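Local atomic coordinates of gamma-resorcylate decarboxylase (Polaromonas, PDB entry 4QRO), a protein that probably catalyses the manganese-dependent, non-oxidative decarboxylation of gamma-resorcylate (2,6-dihydroxybenzoate) to resorcinol, within the amidohydrolase superfamily. Residues Leu205-Pro210 with Pro244-Ile249; Glu107-Glu112 with Trp148-Thr153. All coordinates share one frame; numbering follows the deposited sequence.

Contact 1 (Leu205-Pro210 with Pro244-Ile249); sequences LFDKYP and PAKRKI
OD2 of Asp207 takes two hydrogen bonds: one from the backbone N of Lys246, at 2.9 Å between Lys246 N and Asp207 OD2, and one from a water 2.7 Å from the same OD2. The contact lies at the surface of an amidohydrolase (beta/alpha)8-barrel fold, where the short helix 205-208 meets the loop that leads into helix 249-256. The N-H of Lys246 points well at its acceptor, with an angle of 158° at the hydrogen, and uses the syn lone pair of OD2, on the side of OD1. With CG of Asp207 beside its own backbone N and anti to the carbonyl carbon (chi1 -67°), the carboxylate reaches the loop at its Ala245-Lys246 peptide. There Ala245 CA comes to 3.4 Å from Asp207 OD2, and Lys246 CB to 3.5 Å from that oxygen. The bridging water also donates a weak bond to the carbonyl O of Pro244. The other oxygen, OD1, is hydrogen-bonded to the hydroxyl of Tyr252 on helix 249-256, so both oxygens are held and the rotation of the carboxylate is restrained. Were Asp207 replaced by an alanine, the N-H of Lys246 and the hydroxyl of Tyr252 would probably lose their carboxylate partner, and the loop its direct bond to helix 205-208. Arg247 forms its salt bridge with Glu255. The ammonium of Lys246 is too far for an ion pair: Lys246 NZ lies 5.3 Å from Asp207 OD2, beyond the bend at chi4.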
loop_
_atom_site.group_PDB
_atom_site.type_symbol
_atom_site.label_atom_id
_atom_site.label_comp_id
_atom_site.label_asym_id
_atom_site.label_seq_id
_atom_site.Cartn_x
_atom_site.Cartn_y
_atom_site.Cartn_z
ATOM N N LEU A 205 15.087 10.510 11.554
ATOM C CA LEU A 205 15.197 11.888 11.033
ATOM C C LEU A 205 14.367 12.892 11.829
ATOM O O LEU A 205 14.784 14.033 12.059
ATOM C CB LEU A 205 14.732 11.914 9.576
ATOM C CG LEU A 205 14.895 13.237 8.857
ATOM C CD1 LEU A 205 16.389 13.533 8.696
ATOM C CD2 LEU A 205 14.225 13.160 7.489
ATOM N N PHE A 206 13.177 12.479 12.231
ATOM C CA PHE A 206 12.250 13.396 12.891
ATOM C C PHE A 206 12.473 13.526 14.396
ATOM O O PHE A 206 11.859 14.392 15.022
ATOM C CB PHE A 206 10.794 13.029 12.556
ATOM C CG PHE A 206 10.525 12.982 11.081
ATOM C CD1 PHE A 206 10.513 14.146 10.322
ATOM C CD2 PHE A 206 10.308 11.773 10.437
ATOM C CE1 PHE A 206 10.313 14.095 8.953
ATOM C CE2 PHE A 206 10.094 11.719 9.073
ATOM C CZ PHE A 206 10.089 12.877 8.328
ATOM N N ASP A 207 13.331 12.672 14.964
ATOM C CA ASP A 207 13.859 12.869 16.330
ATOM C C ASP A 207 14.859 14.031 16.306
ATOM O O ASP A 207 14.877 14.889 17.188
ATOM C CB ASP A 207 14.577 11.614 16.816
ATOM C CG ASP A 207 13.641 10.444 17.031
ATOM O OD1 ASP A 207 12.457 10.681 17.338
ATOM O OD2 ASP A 207 14.108 9.293 16.919
ATOM N N LYS A 208 15.689 14.058 15.278
ATOM C CA LYS A 208 16.718 15.107 15.135
ATOM C C LYS A 208 16.157 16.457 14.643
ATOM O O LYS A 208 16.575 17.523 15.108
ATOM C CB LYS A 208 17.777 14.596 14.157
ATOM C CG LYS A 208 18.907 15.577 13.862
ATOM C CD LYS A 208 19.700 15.904 15.115
ATOM C CE LYS A 208 20.803 16.901 14.815
ATOM N NZ LYS A 208 21.345 17.462 16.079
ATOM N N TYR A 209 15.245 16.415 13.667
ATOM C CA TYR A 209 14.636 17.624 13.104
ATOM C C TYR A 209 13.113 17.517 13.267
ATOM O O TYR A 209 12.391 17.283 12.303
ATOM C CB TYR A 209 15.030 17.801 11.629
ATOM C CG TYR A 209 16.505 17.710 11.425
ATOM C CD1 TYR A 209 17.376 18.655 12.005
ATOM C CD2 TYR A 209 17.050 16.687 10.678
ATOM C CE1 TYR A 209 18.752 18.549 11.836
ATOM C CE2 TYR A 209 18.417 16.571 10.506
ATOM C CZ TYR A 209 19.264 17.499 11.082
ATOM O OH TYR A 209 20.606 17.356 10.882
ATOM N N PRO A 210 12.619 17.687 14.498
ATOM C CA PRO A 210 11.201 17.428 14.759
ATOM C C PRO A 210 10.193 18.414 14.172
ATOM O O PRO A 210 8.997 18.121 14.185
ATOM C CB PRO A 210 11.128 17.432 16.305
ATOM C CG PRO A 210 12.295 18.254 16.739
ATOM C CD PRO A 210 13.372 17.959 15.740
ATOM N N PRO A 244 16.204 2.930 14.021
ATOM C CA PRO A 244 16.903 3.908 14.855
ATOM C C PRO A 244 15.997 4.936 15.513
ATOM O O PRO A 244 16.345 5.482 16.569
ATOM C CB PRO A 244 17.858 4.617 13.887
ATOM C CG PRO A 244 17.829 3.861 12.625
ATOM C CD PRO A 244 16.704 2.897 12.634
ATOM N N ALA A 245 14.840 5.220 14.916
ATOM C CA ALA A 245 13.911 6.150 15.547
ATOM C C ALA A 245 13.544 5.699 16.942
ATOM O O ALA A 245 13.425 4.492 17.209
ATOM C CB ALA A 245 12.660 6.330 14.731
ATOM N N LYS A 246 13.288 6.695 17.788
ATOM C CA LYS A 246 12.955 6.497 19.195
ATOM C C LYS A 246 11.523 6.072 19.462
ATOM O O LYS A 246 11.281 5.378 20.425
ATOM C CB LYS A 246 13.223 7.785 19.990
ATOM C CG LYS A 246 14.683 8.025 20.351
ATOM C CD LYS A 246 14.809 9.252 21.248
ATOM C CE LYS A 246 16.097 9.233 22.054
ATOM N NZ LYS A 246 17.293 9.220 21.172
ATOM N N ARG A 247 10.581 6.488 18.616
ATOM C CA ARG A 247 9.162 6.364 18.912
ATOM C C ARG A 247 8.464 5.487 17.873
ATOM O O ARG A 247 9.130 4.888 17.030
ATOM C CB ARG A 247 8.545 7.759 18.951
ATOM C CG ARG A 247 9.130 8.630 20.056
ATOM C CD ARG A 247 8.920 10.090 19.736
ATOM N NE ARG A 247 7.552 10.476 20.032
ATOM C CZ ARG A 247 6.906 11.508 19.488
ATOM N NH1 ARG A 247 7.472 12.290 18.571
ATOM N NH2 ARG A 247 5.662 11.748 19.868
ATOM N N LYS A 248 7.136 5.394 17.983
ATOM C CA LYS A 248 6.292 4.627 17.043
ATOM C C LYS A 248 6.247 5.335 15.694
ATOM O O LYS A 248 6.313 6.568 15.633
ATOM C CB LYS A 248 4.865 4.490 17.595
ATOM C CG LYS A 248 4.733 3.680 18.878
ATOM C CD LYS A 248 3.348 3.908 19.477
ATOM C CE LYS A 248 3.094 3.037 20.691
ATOM N NZ LYS A 248 2.527 1.730 20.277
ATOM N N ILE A 249 6.153 4.569 14.602
ATOM C CA ILE A 249 6.034 5.180 13.280
ATOM C C ILE A 249 4.817 6.142 13.258
ATOM O O ILE A 249 4.902 7.248 12.725
ATOM C CB ILE A 249 5.926 4.102 12.167
ATOM C CG1 ILE A 249 7.199 3.236 12.092
ATOM C CG2 ILE A 249 5.552 4.725 10.826
ATOM C CD1 ILE A 249 8.502 4.011 11.916
HETATM O O HOH W 1 16.729 8.815 16.796
#

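Contact 2 (Glu107-Glu112 with Trp148-Thr153); sequences ELAARE and WPFWET
Phe150 reaches across to the backbone of Ala110, its ring carbon CD1 lying 3.7 Å from Ala110 N. From CB the side chain runs with CG anti to the backbone N (chi1 162°), which carries the ring over to 107-112. CD1 meets Ala110 through its N and, 4.1 Å away, through Ala110 CB. The peptide nitrogen lies at the ring edge, near the ring plane. One atom further out, CE1 lies 3.9 Å from Ala109 CB, a methyl that approaches the ring obliquely. The other ortho carbon, CD2, lies 4.0 Å above the Trp151 ring plane, over its centre. A turn along from Phe150, Thr153 extends the contact: its OG1 stands 4.0 Å from Ala110 CB and its CG2 approaches Ala110 O, while OG1 gives a weak hydrogen bond back to Pro149 O. The segment axes run side by side, 9.1 Å apart at closest approach and 7° from parallel, the alanine methyls meeting side chains of the other helix. Leu101 and Met103, in the loop before helix 106-118, also touch the Phe150 side chain. The pair thus joins helices 106-118 and 148-157, which precede strands 125-128 and 161-164, neighbours in the parallel sheet.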
loop_
_atom_site.group_PDB
_atom_site.type_symbol
_atom_site.label_atom_id
_atom_site.label_comp_id
_atom_site.label_asym_id
_atom_site.label_seq_id
_atom_site.Cartn_x
_atom_site.Cartn_y
_atom_site.Cartn_z
ATOM N N GLU A 107 24.455 19.069 -0.938
ATOM C CA GLU A 107 24.893 20.471 -0.862
ATOM C C GLU A 107 24.224 21.323 -1.928
ATOM O O GLU A 107 23.731 22.408 -1.625
ATOM C CB GLU A 107 26.417 20.561 -1.020
ATOM C CG GLU A 107 26.963 21.984 -0.989
ATOM C CD GLU A 107 27.579 22.345 0.338
ATOM O OE1 GLU A 107 26.824 22.665 1.280
ATOM O OE2 GLU A 107 28.822 22.317 0.426
ATOM N N LEU A 108 24.234 20.852 -3.176
ATOM C CA LEU A 108 23.565 21.568 -4.278
ATOM C C LEU A 108 22.054 21.754 -4.041
ATOM O O LEU A 108 21.512 22.825 -4.292
ATOM C CB LEU A 108 23.765 20.835 -5.611
ATOM C CG LEU A 108 25.212 20.716 -6.117
ATOM C CD1 LEU A 108 25.248 19.994 -7.454
ATOM C CD2 LEU A 108 25.868 22.083 -6.212
ATOM N N ALA A 109 21.386 20.693 -3.574
ATOM C CA ALA A 109 19.942 20.731 -3.269
ATOM C C ALA A 109 19.640 21.772 -2.188
ATOM O O ALA A 109 18.687 22.543 -2.307
ATOM C CB ALA A 109 19.454 19.353 -2.817
ATOM N N ALA A 110 20.464 21.800 -1.140
ATOM C CA ALA A 110 20.286 22.731 -0.028
ATOM C C ALA A 110 20.491 24.155 -0.511
ATOM O O ALA A 110 19.704 25.054 -0.164
ATOM C CB ALA A 110 21.241 22.414 1.113
ATOM N N ARG A 111 21.510 24.355 -1.341
ATOM C CA ARG A 111 21.776 25.710 -1.891
ATOM C C ARG A 111 20.639 26.182 -2.800
ATOM O O ARG A 111 20.225 27.358 -2.757
ATOM C CB ARG A 111 23.094 25.762 -2.688
ATOM C CG ARG A 111 24.379 25.773 -1.877
ATOM C CD ARG A 111 25.556 26.059 -2.804
ATOM N NE ARG A 111 26.751 25.274 -2.493
ATOM C CZ ARG A 111 27.642 25.575 -1.550
ATOM N NH1 ARG A 111 28.697 24.787 -1.367
ATOM N NH2 ARG A 111 27.492 26.651 -0.785
ATOM N N GLU A 112 20.142 25.284 -3.651
ATOM C CA GLU A 112 19.054 25.656 -4.548
ATOM C C GLU A 112 17.754 25.918 -3.786
ATOM O O GLU A 112 16.994 26.796 -4.169
ATOM C CB GLU A 112 18.840 24.622 -5.659
ATOM C CG GLU A 112 17.715 24.969 -6.635
ATOM C CD GLU A 112 17.988 26.218 -7.484
ATOM O OE1 GLU A 112 18.978 26.931 -7.227
ATOM O OE2 GLU A 112 17.206 26.509 -8.420
ATOM N N TRP A 148 21.170 14.397 5.903
ATOM C CA TRP A 148 20.755 14.976 7.188
ATOM C C TRP A 148 21.078 16.486 7.276
ATOM O O TRP A 148 20.275 17.251 7.788
ATOM C CB TRP A 148 21.290 14.144 8.367
ATOM C CG TRP A 148 20.464 12.869 8.533
ATOM C CD1 TRP A 148 20.093 12.013 7.542
ATOM C CD2 TRP A 148 19.920 12.333 9.751
ATOM N NE1 TRP A 148 19.362 10.970 8.057
ATOM C CE2 TRP A 148 19.242 11.137 9.413
ATOM C CE3 TRP A 148 19.942 12.744 11.097
ATOM C CZ2 TRP A 148 18.591 10.336 10.369
ATOM C CZ3 TRP A 148 19.302 11.946 12.056
ATOM C CH2 TRP A 148 18.619 10.759 11.676
ATOM N N PRO A 149 22.225 16.922 6.727
ATOM C CA PRO A 149 22.454 18.381 6.627
ATOM C C PRO A 149 21.484 19.111 5.683
ATOM O O PRO A 149 21.161 20.271 5.912
ATOM C CB PRO A 149 23.902 18.481 6.106
ATOM C CG PRO A 149 24.540 17.178 6.483
ATOM C CD PRO A 149 23.443 16.146 6.419
ATOM N N PHE A 150 21.038 18.456 4.616
ATOM C CA PHE A 150 20.012 19.031 3.759
ATOM C C PHE A 150 18.711 19.239 4.554
ATOM O O PHE A 150 18.098 20.310 4.473
ATOM C CB PHE A 150 19.750 18.171 2.495
ATOM C CG PHE A 150 18.442 18.482 1.818
ATOM C CD1 PHE A 150 18.347 19.511 0.901
ATOM C CD2 PHE A 150 17.299 17.743 2.107
ATOM C CE1 PHE A 150 17.137 19.817 0.281
ATOM C CE2 PHE A 150 16.082 18.058 1.510
ATOM C CZ PHE A 150 15.996 19.096 0.602
ATOM N N TRP A 151 18.300 18.224 5.318
ATOM C CA TRP A 151 17.081 18.325 6.143
ATOM C C TRP A 151 17.205 19.418 7.197
ATOM O O TRP A 151 16.236 20.090 7.538
ATOM C CB TRP A 151 16.761 16.964 6.781
ATOM C CG TRP A 151 16.295 15.932 5.752
ATOM C CD1 TRP A 151 16.915 14.754 5.410
ATOM C CD2 TRP A 151 15.096 15.993 4.951
ATOM N NE1 TRP A 151 16.197 14.108 4.420
ATOM C CE2 TRP A 151 15.069 14.831 4.144
ATOM C CE3 TRP A 151 14.045 16.912 4.849
ATOM C CZ2 TRP A 151 14.026 14.569 3.241
ATOM C CZ3 TRP A 151 13.009 16.659 3.946
ATOM C CH2 TRP A 151 13.010 15.500 3.153
ATOM N N GLU A 152 18.407 19.610 7.723
ATOM C CA GLU A 152 18.620 20.674 8.711
ATOM C C GLU A 152 18.301 22.026 8.061
ATOM O O GLU A 152 17.776 22.927 8.735
ATOM C CB GLU A 152 20.067 20.667 9.235
ATOM C CG GLU A 152 20.397 21.778 10.235
ATOM C CD GLU A 152 21.834 21.688 10.739
ATOM O OE1 GLU A 152 22.690 21.115 10.031
ATOM O OE2 GLU A 152 22.118 22.186 11.844
ATOM N N THR A 153 18.634 22.150 6.770
ATOM C CA THR A 153 18.356 23.353 5.979
ATOM C C THR A 153 16.839 23.513 5.736
ATOM O O THR A 153 16.296 24.598 5.914
ATOM C CB THR A 153 19.165 23.355 4.649
ATOM O OG1 THR A 153 20.567 23.396 4.949
ATOM C CG2 THR A 153 18.832 24.537 3.800
#

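Contact 1 is a surface contact and contact 2 is partly buried; their centres lie about 19 Å apart. The chemistry follows: contact 1 depends on one carboxylate, a peptide N-H and a water, whereas contact 2 is mostly apolar, alanine methyls against a phenyl ring and a threonine side chain, with a peptide nitrogen at the ring edge. They share no element, yet helix 148-157 of contact 2 also touches the 205-210 segment of contact 1. Leu205 CD1 packs 3.5 Å from Trp151 CD1, and Tyr209 OH probably hydrogen-bonds to Trp148 O at 3.1 Å. Helix 148-157 therefore meets 107-112 through Phe150 and Thr153, and 205-210 through Trp148, Trp151 and Glu152.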